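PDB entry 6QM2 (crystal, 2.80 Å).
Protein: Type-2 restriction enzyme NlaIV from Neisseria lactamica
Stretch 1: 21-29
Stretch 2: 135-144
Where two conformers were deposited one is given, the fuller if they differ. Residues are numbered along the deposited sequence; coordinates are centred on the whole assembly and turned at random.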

# COMPACT_ATOMS: atom_id res chain seq x y z
N LYS A 21 18.45 21.41 6.99
CA LYS A 21 18.85 20.63 8.17
C LYS A 21 18.02 19.35 8.24
O LYS A 21 17.30 19.09 9.20
CB LYS A 21 18.74 21.46 9.46
CG LYS A 21 19.69 22.65 9.51
CD LYS A 21 19.14 23.80 10.34
CE LYS A 21 19.99 25.06 10.20
NZ LYS A 21 19.19 26.27 10.52
N ILE A 22 18.14 18.56 7.17
CA ILE A 22 17.34 17.34 6.97
C ILE A 22 17.65 16.25 8.00
O ILE A 22 16.74 15.52 8.40
CB ILE A 22 17.51 16.80 5.52
CG1 ILE A 22 16.36 15.86 5.12
CG2 ILE A 22 18.87 16.13 5.32
CD1 ILE A 22 15.09 16.58 4.71
N LEU A 23 18.90 16.15 8.45
CA LEU A 23 19.30 15.10 9.40
C LEU A 23 18.68 15.25 10.78
O LEU A 23 18.35 14.26 11.43
CB LEU A 23 20.83 15.03 9.53
CG LEU A 23 21.62 14.68 8.26
CD1 LEU A 23 23.10 14.59 8.61
CD2 LEU A 23 21.13 13.39 7.62
N SER A 24 18.51 16.50 11.22
CA SER A 24 17.87 16.81 12.50
C SER A 24 16.36 17.12 12.39
O SER A 24 15.71 17.37 13.40
CB SER A 24 18.60 17.98 13.16
OG SER A 24 18.78 19.05 12.25
N ALA A 25 15.81 17.09 11.17
CA ALA A 25 14.40 17.44 10.94
C ALA A 25 13.45 16.33 11.38
O ALA A 25 13.83 15.16 11.42
CB ALA A 25 14.16 17.77 9.48
N ASN A 26 12.22 16.73 11.71
CA ASN A 26 11.17 15.80 12.11
C ASN A 26 10.00 15.96 11.14
O ASN A 26 9.79 17.04 10.58
CB ASN A 26 10.73 16.07 13.55
CG ASN A 26 11.78 15.67 14.58
OD1 ASN A 26 12.46 14.65 14.43
ND2 ASN A 26 11.91 16.47 15.63
N GLY A 27 9.25 14.88 10.94
CA GLY A 27 8.12 14.87 10.01
C GLY A 27 7.16 13.73 10.30
O GLY A 27 7.46 12.85 11.10
N GLN A 28 6.00 13.74 9.63
CA GLN A 28 4.96 12.73 9.87
C GLN A 28 3.82 12.79 8.85
O GLN A 28 3.47 13.87 8.37
CB GLN A 28 4.39 12.89 11.28
CG GLN A 28 4.05 14.33 11.67
CD GLN A 28 3.38 14.43 13.02
OE1 GLN A 28 2.31 15.02 13.15
NE2 GLN A 28 4.01 13.84 14.04
N ILE A 29 3.25 11.63 8.54
CA ILE A 29 2.06 11.56 7.67
C ILE A 29 0.86 11.82 8.57
O ILE A 29 0.84 11.38 9.72
CB ILE A 29 1.89 10.18 6.99
CG1 ILE A 29 3.18 9.75 6.26
CG2 ILE A 29 0.73 10.21 6.00
CD1 ILE A 29 3.20 8.28 5.87
N ASN A 135 5.42 5.98 17.58
CA ASN A 135 4.50 7.13 17.59
C ASN A 135 4.19 7.71 16.21
O ASN A 135 3.27 8.52 16.08
CB ASN A 135 5.03 8.25 18.51
CG ASN A 135 4.90 7.92 19.98
OD1 ASN A 135 3.80 7.65 20.47
ND2 ASN A 135 6.01 7.95 20.70
N GLY A 136 4.95 7.32 15.19
CA GLY A 136 4.72 7.76 13.81
C GLY A 136 5.55 8.94 13.30
O GLY A 136 5.28 9.44 12.21
N ASN A 137 6.53 9.38 14.09
CA ASN A 137 7.40 10.49 13.70
C ASN A 137 8.50 9.99 12.76
O ASN A 137 9.32 9.15 13.14
CB ASN A 137 8.03 11.15 14.93
CG ASN A 137 8.51 12.56 14.65
OD1 ASN A 137 9.70 12.86 14.77
ND2 ASN A 137 7.59 13.44 14.26
N VAL A 138 8.49 10.50 11.53
CA VAL A 138 9.48 10.14 10.51
C VAL A 138 10.71 11.03 10.65
O VAL A 138 10.59 12.24 10.83
CB VAL A 138 8.91 10.32 9.08
CG1 VAL A 138 9.94 9.91 8.03
CG2 VAL A 138 7.61 9.54 8.90
N THR A 139 11.90 10.42 10.56
CA THR A 139 13.16 11.16 10.53
C THR A 139 14.07 10.60 9.43
O THR A 139 13.99 9.42 9.10
CB THR A 139 13.90 11.10 11.89
OG1 THR A 139 14.22 9.74 12.22
CG2 THR A 139 13.06 11.71 12.99
N ILE A 140 14.91 11.47 8.87
CA ILE A 140 15.90 11.08 7.87
C ILE A 140 17.22 10.84 8.59
O ILE A 140 17.96 11.78 8.87
CB ILE A 140 16.07 12.17 6.78
CG1 ILE A 140 14.71 12.61 6.20
CG2 ILE A 140 17.02 11.69 5.68
CD1 ILE A 140 13.82 11.48 5.71
N LYS A 141 17.51 9.58 8.89
CA LYS A 141 18.74 9.20 9.61
C LYS A 141 20.00 9.42 8.79
O LYS A 141 21.03 9.84 9.33
CB LYS A 141 18.67 7.74 10.10
CG LYS A 141 17.72 7.52 11.28
CD LYS A 141 17.87 6.13 11.88
CE LYS A 141 19.08 6.02 12.80
NZ LYS A 141 19.57 4.62 12.93
N ASP A 142 19.94 9.12 7.49
CA ASP A 142 21.05 9.33 6.56
C ASP A 142 20.56 9.93 5.24
O ASP A 142 19.40 9.76 4.86
CB ASP A 142 21.76 8.01 6.28
CG ASP A 142 22.61 7.53 7.44
OD1 ASP A 142 23.50 8.29 7.88
OD2 ASP A 142 22.41 6.38 7.89
N LEU A 143 21.46 10.64 4.56
CA LEU A 143 21.23 11.12 3.20
C LEU A 143 22.50 10.93 2.38
O LEU A 143 23.60 11.19 2.86
CB LEU A 143 20.81 12.60 3.20
CG LEU A 143 20.26 13.14 1.88
CD1 LEU A 143 18.86 12.60 1.59
CD2 LEU A 143 20.22 14.67 1.87
N TRP A 144 22.34 10.45 1.14
CA TRP A 144 23.46 10.22 0.23
C TRP A 144 23.19 10.79 -1.15
O TRP A 144 22.03 10.88 -1.58
CB TRP A 144 23.72 8.72 0.06
CG TRP A 144 24.16 7.98 1.28
CD1 TRP A 144 25.44 7.87 1.76
CD2 TRP A 144 23.34 7.20 2.15
NE1 TRP A 144 25.46 7.08 2.88
CE2 TRP A 144 24.18 6.65 3.15
CE3 TRP A 144 21.97 6.91 2.20
CZ2 TRP A 144 23.70 5.83 4.18
CZ3 TRP A 144 21.49 6.09 3.22
CH2 TRP A 144 22.35 5.56 4.19
O HOH W 1 3.63 9.43 10.16

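The two stretches meet through a single antiparallel bridge between Gly27 and Val138, whose CA atoms lie 4.9 Å apart. Two backbone hydrogen bonds close it. Val138 N donates to Gly27 O at 2.6 Å, and Gly27 N donates to Val138 O at 3.0 Å. The first is short and the straighter of the two. The pairing is tight enough to bring the two acceptors Gly27 O and Val138 O to 3.2 Å, a contact that gives no bond. Gly27 O also receives a CA-H...O contact from Asn137, with CA to O at 3.5 Å.

Beyond the bridge, water 1 continues the link. Ile29 N donates to it at 2.8 Å, and the water donates to Gly136 O at 2.6 Å. The water thus joins the two backbones where they no longer bond directly. Gly136 has phi 97°, and a CB there would be jammed against the carbonyl O of the preceding residue, so glycine suits this position. Nearby, the side chain of Gln28 packs its CB 3.7 Å from Gly136 O.

At the other end, the contact becomes apolar. Ile22 and Ile140 both point toward the opposite stretch, and their CG1 atoms meet at 3.8 Å. Ile22 CG2 also reaches Leu143 CD2 at 4.0 Å. All three residues are buried, and their branched aliphatic side chains fill this space without needing polar partners. Ile22 O accepts a weak hydrogen bond from Ala25 N at 3.3 Å, within the turn.

Leu23 is exposed. Its CB points sideways, but the end of the side chain comes nearer, with CD2 3.9 Å from Lys141 O. Thr139 adds its methyl group, CG2, 3.9 Å from Ala25 O. Lys141 and Asp142 point away and contribute little. Together the stretches bury 561 Å², counting both sides.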